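Local coordinates for putative sugar ABC transport system, substrate-binding protein (Bordetella parapertussis, PDB 5IX8) that probably binds a sugar in the periplasm and delivers it to an ABC transporter, at residues I144-A149 / T209-G214; A150-P155 / G180-A185. All blocks are in the same frame, centred on the assembly; numbering follows the deposited sequence.

From the N terminus, strand 142-145 leads into 144-149, the first half of contact 1. The chain runs straight on into 150-155 at the start of helix 154-168. It then passes strand 172-173 and returns at 180-185, just ahead of helix 184-197, which closes contact 2. Strand 201-205 follows. The first turns of helix 209-221, at 209-214, close contact 1 round it, a loop of about 60 residues with contact 2 nested inside. The two contact centres lie about 8 Å apart. They touch at several points, among them Met182 CG on Ala149 N, 3.4 Å. Together they tie the loops and helix starts along one end of the sheet of a single lobe.

Contact 1. Residues I144-A149 / T209-G214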
loop_
_atom_site.group_PDB
_atom_site.type_symbol
_atom_site.label_atom_id
_atom_site.label_comp_id
_atom_site.label_asym_id
_atom_site.label_seq_id
_atom_site.Cartn_x
_atom_site.Cartn_y
_atom_site.Cartn_z
ATOM N N ILE A 144 -17.677 -12.478 4.169
ATOM C CA ILE A 144 -16.716 -13.214 3.346
ATOM C C ILE A 144 -15.370 -12.516 3.428
ATOM O O ILE A 144 -15.289 -11.289 3.227
ATOM C CB ILE A 144 -17.193 -13.272 1.890
ATOM C CG1 ILE A 144 -18.363 -14.248 1.738
ATOM C CG2 ILE A 144 -16.014 -13.634 0.960
ATOM C CD1 ILE A 144 -19.257 -13.977 0.496
ATOM N N VAL A 145 -14.304 -13.290 3.665
ATOM C CA VAL A 145 -12.943 -12.763 3.719
ATOM C C VAL A 145 -12.180 -13.245 2.488
ATOM O O VAL A 145 -12.036 -14.454 2.278
ATOM C CB VAL A 145 -12.217 -13.173 5.009
ATOM C CG1 VAL A 145 -10.759 -12.679 4.963
ATOM C CG2 VAL A 145 -12.958 -12.628 6.276
ATOM N N VAL A 146 -11.717 -12.302 1.667
ATOM C CA VAL A 146 -10.870 -12.562 0.497
ATOM C C VAL A 146 -9.563 -11.872 0.868
ATOM O O VAL A 146 -9.457 -10.651 0.694
ATOM C CB VAL A 146 -11.479 -11.999 -0.803
ATOM C CG1 VAL A 146 -10.524 -12.165 -2.008
ATOM C CG2 VAL A 146 -12.795 -12.671 -1.135
ATOM N N PRO A 147 -8.582 -12.580 1.441
ATOM C CA PRO A 147 -7.509 -11.920 2.189
ATOM C C PRO A 147 -6.336 -11.458 1.359
ATOM O O PRO A 147 -5.466 -10.759 1.895
ATOM C CB PRO A 147 -7.026 -13.026 3.136
ATOM C CG PRO A 147 -7.215 -14.263 2.346
ATOM C CD PRO A 147 -8.599 -14.030 1.699
ATOM N N GLY A 148 -6.262 -11.847 0.103
ATOM C CA GLY A 148 -5.113 -11.525 -0.696
ATOM C C GLY A 148 -4.166 -12.696 -0.813
ATOM O O GLY A 148 -4.506 -13.857 -0.549
ATOM N N ALA A 149 -2.953 -12.374 -1.265
ATOM C CA ALA A 149 -1.936 -13.377 -1.538
ATOM C C ALA A 149 -1.186 -13.732 -0.258
ATOM O O ALA A 149 -1.121 -12.938 0.693
ATOM C CB ALA A 149 -0.955 -12.855 -2.568
ATOM N N THR A 209 -7.407 -2.581 -3.820
ATOM C CA THR A 209 -8.254 -2.080 -4.899
ATOM C C THR A 209 -8.794 -3.154 -5.830
ATOM O O THR A 209 -10.006 -3.286 -6.006
ATOM C CB THR A 209 -7.475 -1.064 -5.749
ATOM O OG1 THR A 209 -6.778 -0.138 -4.915
ATOM C CG2 THR A 209 -8.433 -0.331 -6.663
ATOM N N PHE A 210 -7.909 -3.903 -6.484
ATOM C CA PHE A 210 -8.400 -4.793 -7.538
ATOM C C PHE A 210 -9.207 -5.952 -6.981
ATOM O O PHE A 210 -10.086 -6.465 -7.681
ATOM C CB PHE A 210 -7.251 -5.355 -8.370
ATOM C CG PHE A 210 -6.558 -4.335 -9.187
ATOM C CD1 PHE A 210 -7.172 -3.121 -9.473
ATOM C CD2 PHE A 210 -5.296 -4.584 -9.689
ATOM C CE1 PHE A 210 -6.511 -2.157 -10.257
ATOM C CE2 PHE A 210 -4.638 -3.627 -10.454
ATOM C CZ PHE A 210 -5.253 -2.427 -10.748
ATOM N N LEU A 211 -8.889 -6.423 -5.768
ATOM C CA LEU A 211 -9.731 -7.463 -5.172
ATOM C C LEU A 211 -11.101 -6.894 -4.832
ATOM O O LEU A 211 -12.115 -7.551 -5.056
ATOM C CB LEU A 211 -9.058 -8.086 -3.941
ATOM C CG LEU A 211 -7.852 -8.984 -4.226
ATOM C CD1 LEU A 211 -7.213 -9.404 -2.899
ATOM C CD2 LEU A 211 -8.239 -10.200 -5.070
ATOM N N GLY A 212 -11.156 -5.650 -4.346
ATOM C CA GLY A 212 -12.447 -5.011 -4.128
ATOM C C GLY A 212 -13.259 -4.836 -5.407
ATOM O O GLY A 212 -14.466 -5.073 -5.414
ATOM N N ILE A 213 -12.621 -4.376 -6.494
ATOM C CA ILE A 213 -13.317 -4.254 -7.783
ATOM C C ILE A 213 -13.832 -5.613 -8.238
ATOM O O ILE A 213 -14.968 -5.744 -8.709
ATOM C CB ILE A 213 -12.391 -3.646 -8.860
ATOM C CG1 ILE A 213 -11.852 -2.271 -8.439
ATOM C CG2 ILE A 213 -13.112 -3.573 -10.263
ATOM C CD1 ILE A 213 -12.873 -1.191 -8.423
ATOM N N GLY A 214 -12.989 -6.642 -8.138
ATOM C CA GLY A 214 -13.431 -7.963 -8.558
ATOM C C GLY A 214 -14.585 -8.458 -7.705
ATOM O O GLY A 214 -15.521 -9.088 -8.212
#
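Leu211 reaches from the first turn of helix 209-221 to the loop that follows strand 142-145. Its CD1 makes the close contact. It lies against the backbone of Gly148, 3.7 Å from Gly148 CA and 4.0 Å from Gly148 N. CD2 passes alongside Val146, 4.3 Å from its CG1. That valine carbon stands at the outer limit of contact with both methyls. The CA-CB bonds of Leu211 and Val146 both point across the gap, so these two side chains face each other. The Leu211 CG is anti to its own carbonyl carbon (chi1 -71°), and this carries the fork off the helix towards the loop.

Gly148 meets the leucine with backbone alone. Its phi of 101° and psi of -165° would press a CB against the carbonyl O of Pro147, so the bare backbone suits this turn. The nearest CA atoms, those of Gly148 and Leu211, are 7.6 Å apart, and a single leucine side chain spans the distance.

The loop is held from its own side. Val146 bonds through its backbone to Phe205, and Gly148 to Arg179. On the helix, Thr209 OG1 is hydrogen-bonded to the carbonyls of Ser231 and Ala232, which must share its one proton. In the periplasmic binding protein fold, the contact joins the loop after strand 142-145 to the start of the helix that follows the neighbouring parallel strand 201-205. All three touching residues are buried. The small interface of 109 Å² is apolar on the side-chain level, which implies that van der Waals packing carries it.

Contact 2. Residues A150-P155 / G180-A185; sequences AGLEWP and GEMSLA. With SO4 (sulfate ion), chain C; EDO (1,2-ethanediol), chain E; EDO (1,2-ethanediol), chain F.
The backbones of 150-155 and 180-185 stay well apart, with the nearest CA atoms, those of Pro155 and Met182, 9.8 Å from each other. Met182, a selenomethionine, fills the gap. Its chain bends at the last torsion (chi3 -62°) and brings CE against both Leu152 and Trp154, in the corner they form. CE meets Leu152 CD1 tip to tip at 3.4 Å, tight for two carbons. It also lies 3.4 Å from Trp154 CH2. The selenium sits 4.8 Å from the centre of the six-membered ring of the Trp154 indole, 43° off its normal, an oblique Met-aromatic contact. Pro155 crosses Met182 at about a right angle, CG 4.0 Å from its selenium.

In this periplasmic binding protein fold each segment is a loop that runs into the first residues of a helix, 154-168 and 184-197. Glu153 and Ser183 hold the N-cap positions. Ser183 OG caps Asp186 N. Tyr57 touches both Trp154 and Met182, and Leu211 packs on Met182.

A water accepts from Ala150 N and donates to Gly180 O. A sulfate, probably from the crystallisation liquor, takes a nearly straight bond from Gly151 N to its O4 (2.8 Å). Glu153 N and Arg156 NH1 also bond to it.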
loop_
_atom_site.group_PDB
_atom_site.type_symbol
_atom_site.label_atom_id
_atom_site.label_comp_id
_atom_site.label_asym_id
_atom_site.label_seq_id
_atom_site.Cartn_x
_atom_site.Cartn_y
_atom_site.Cartn_z
ATOM N N ALA A 150 -0.588 -14.934 -0.255
ATOM C CA ALA A 150 0.364 -15.323 0.778
ATOM C C ALA A 150 1.772 -14.816 0.440
ATOM O O ALA A 150 2.054 -14.405 -0.689
ATOM C CB ALA A 150 0.395 -16.839 0.926
ATOM N N GLY A 151 2.651 -14.811 1.456
ATOM C CA GLY A 151 4.048 -14.493 1.233
ATOM C C GLY A 151 4.363 -13.017 1.155
ATOM O O GLY A 151 5.496 -12.656 0.811
ATOM N N LEU A 152 3.410 -12.152 1.468
ATOM C CA LEU A 152 3.631 -10.718 1.354
ATOM C C LEU A 152 3.641 -10.001 2.689
ATOM O O LEU A 152 3.984 -8.803 2.719
ATOM C CB LEU A 152 2.555 -10.086 0.452
ATOM C CG LEU A 152 2.479 -10.691 -0.963
ATOM C CD1 LEU A 152 1.364 -9.922 -1.729
ATOM C CD2 LEU A 152 3.814 -10.660 -1.683
ATOM N N GLU A 153 3.221 -10.674 3.771
ATOM C CA GLU A 153 3.159 -10.130 5.137
ATOM C C GLU A 153 2.010 -9.139 5.316
ATOM O O GLU A 153 1.133 -9.354 6.159
ATOM C CB GLU A 153 4.501 -9.472 5.531
ATOM C CG GLU A 153 4.648 -9.113 7.019
ATOM C CD GLU A 153 4.870 -10.328 7.920
ATOM O OE1 GLU A 153 4.933 -11.468 7.414
ATOM O OE2 GLU A 153 4.988 -10.148 9.162
ATOM N N TRP A 154 1.990 -8.053 4.529
ATOM C CA TRP A 154 1.006 -7.014 4.816
ATOM C C TRP A 154 -0.444 -7.451 4.588
ATOM O O TRP A 154 -1.312 -6.968 5.318
ATOM C CB TRP A 154 1.331 -5.712 4.041
ATOM C CG TRP A 154 1.496 -5.841 2.543
ATOM C CD1 TRP A 154 2.644 -6.156 1.867
ATOM C CD2 TRP A 154 0.472 -5.688 1.555
ATOM N NE1 TRP A 154 2.399 -6.208 0.505
ATOM C CE2 TRP A 154 1.072 -5.939 0.287
ATOM C CE3 TRP A 154 -0.896 -5.416 1.615
ATOM C CZ2 TRP A 154 0.363 -5.859 -0.901
ATOM C CZ3 TRP A 154 -1.611 -5.350 0.425
ATOM C CH2 TRP A 154 -0.980 -5.573 -0.814
ATOM N N PRO A 155 -0.771 -8.345 3.646
ATOM C CA PRO A 155 -2.172 -8.798 3.576
ATOM C C PRO A 155 -2.564 -9.542 4.830
ATOM O O PRO A 155 -3.696 -9.415 5.301
ATOM C CB PRO A 155 -2.197 -9.718 2.329
ATOM C CG PRO A 155 -1.050 -9.155 1.442
ATOM C CD PRO A 155 0.008 -8.893 2.522
ATOM N N GLY A 180 -3.470 -16.599 -4.898
ATOM C CA GLY A 180 -3.567 -15.701 -6.031
ATOM C C GLY A 180 -2.538 -14.594 -5.975
ATOM O O GLY A 180 -1.569 -14.644 -5.218
ATOM N N GLU A 181 -2.756 -13.578 -6.817
ATOM C CA GLU A 181 -1.841 -12.445 -6.929
ATOM C C GLU A 181 -2.579 -11.123 -6.768
ATOM O O GLU A 181 -2.021 -10.063 -7.074
ATOM C CB GLU A 181 -1.072 -12.453 -8.251
ATOM C CG GLU A 181 -1.976 -12.326 -9.421
ATOM C CD GLU A 181 -1.211 -12.287 -10.721
ATOM O OE1 GLU A 181 0.006 -11.951 -10.678
ATOM O OE2 GLU A 181 -1.824 -12.573 -11.780
HETATM N N MSE A 182 -3.797 -11.167 -6.254
HETATM C CA MSE A 182 -4.566 -9.976 -5.902
HETATM C C MSE A 182 -4.977 -9.172 -7.150
HETATM O O MSE A 182 -5.128 -7.939 -7.113
HETATM C CB MSE A 182 -3.800 -9.110 -4.895
HETATM C CG MSE A 182 -3.447 -9.919 -3.636
HETATM SE SE MSE A 182 -2.846 -8.898 -2.142
HETATM C CE MSE A 182 -1.284 -8.184 -3.019
ATOM N N SER A 183 -5.205 -9.890 -8.253
ATOM C CA SER A 183 -5.625 -9.258 -9.490
ATOM C C SER A 183 -7.139 -9.049 -9.522
ATOM O O SER A 183 -7.888 -9.541 -8.665
ATOM C CB SER A 183 -5.208 -10.138 -10.661
ATOM O OG SER A 183 -5.953 -11.359 -10.628
ATOM N N LEU A 184 -7.597 -8.286 -10.520
ATOM C CA LEU A 184 -9.033 -8.206 -10.771
ATOM C C LEU A 184 -9.622 -9.590 -10.947
ATOM O O LEU A 184 -10.682 -9.911 -10.394
ATOM C CB LEU A 184 -9.320 -7.409 -12.040
ATOM C CG LEU A 184 -9.004 -5.935 -11.983
ATOM C CD1 LEU A 184 -9.108 -5.400 -13.379
ATOM C CD2 LEU A 184 -10.019 -5.293 -11.072
ATOM N N ALA A 185 -8.965 -10.407 -11.770
ATOM C CA ALA A 185 -9.492 -11.739 -12.058
ATOM C C ALA A 185 -9.564 -12.578 -10.798
ATOM O O ALA A 185 -10.519 -13.335 -10.621
ATOM C CB ALA A 185 -8.631 -12.440 -13.110
HETATM S S SO4 C . 1.930 -14.516 4.874
HETATM O O1 SO4 C . 2.079 -14.851 6.279
HETATM O O2 SO4 C . 2.832 -13.456 4.450
HETATM O O3 SO4 C . 0.545 -14.114 4.569
HETATM O O4 SO4 C . 2.192 -15.731 4.094
HETATM C C1 EDO E . 0.427 -8.168 -10.022
HETATM O O1 EDO E . 0.741 -9.479 -9.518
HETATM C C2 EDO E . -1.081 -7.936 -9.967
HETATM O O2 EDO E . -1.475 -7.801 -8.601
HETATM C C1 EDO F . -2.109 -19.648 -5.666
HETATM O O1 EDO F . -1.362 -18.520 -5.230
HETATM C C2 EDO F . -1.417 -20.887 -5.146
HETATM O O2 EDO F . -1.679 -20.995 -3.739
HETATM O O HOH W 1 -0.543 -16.347 -2.920
#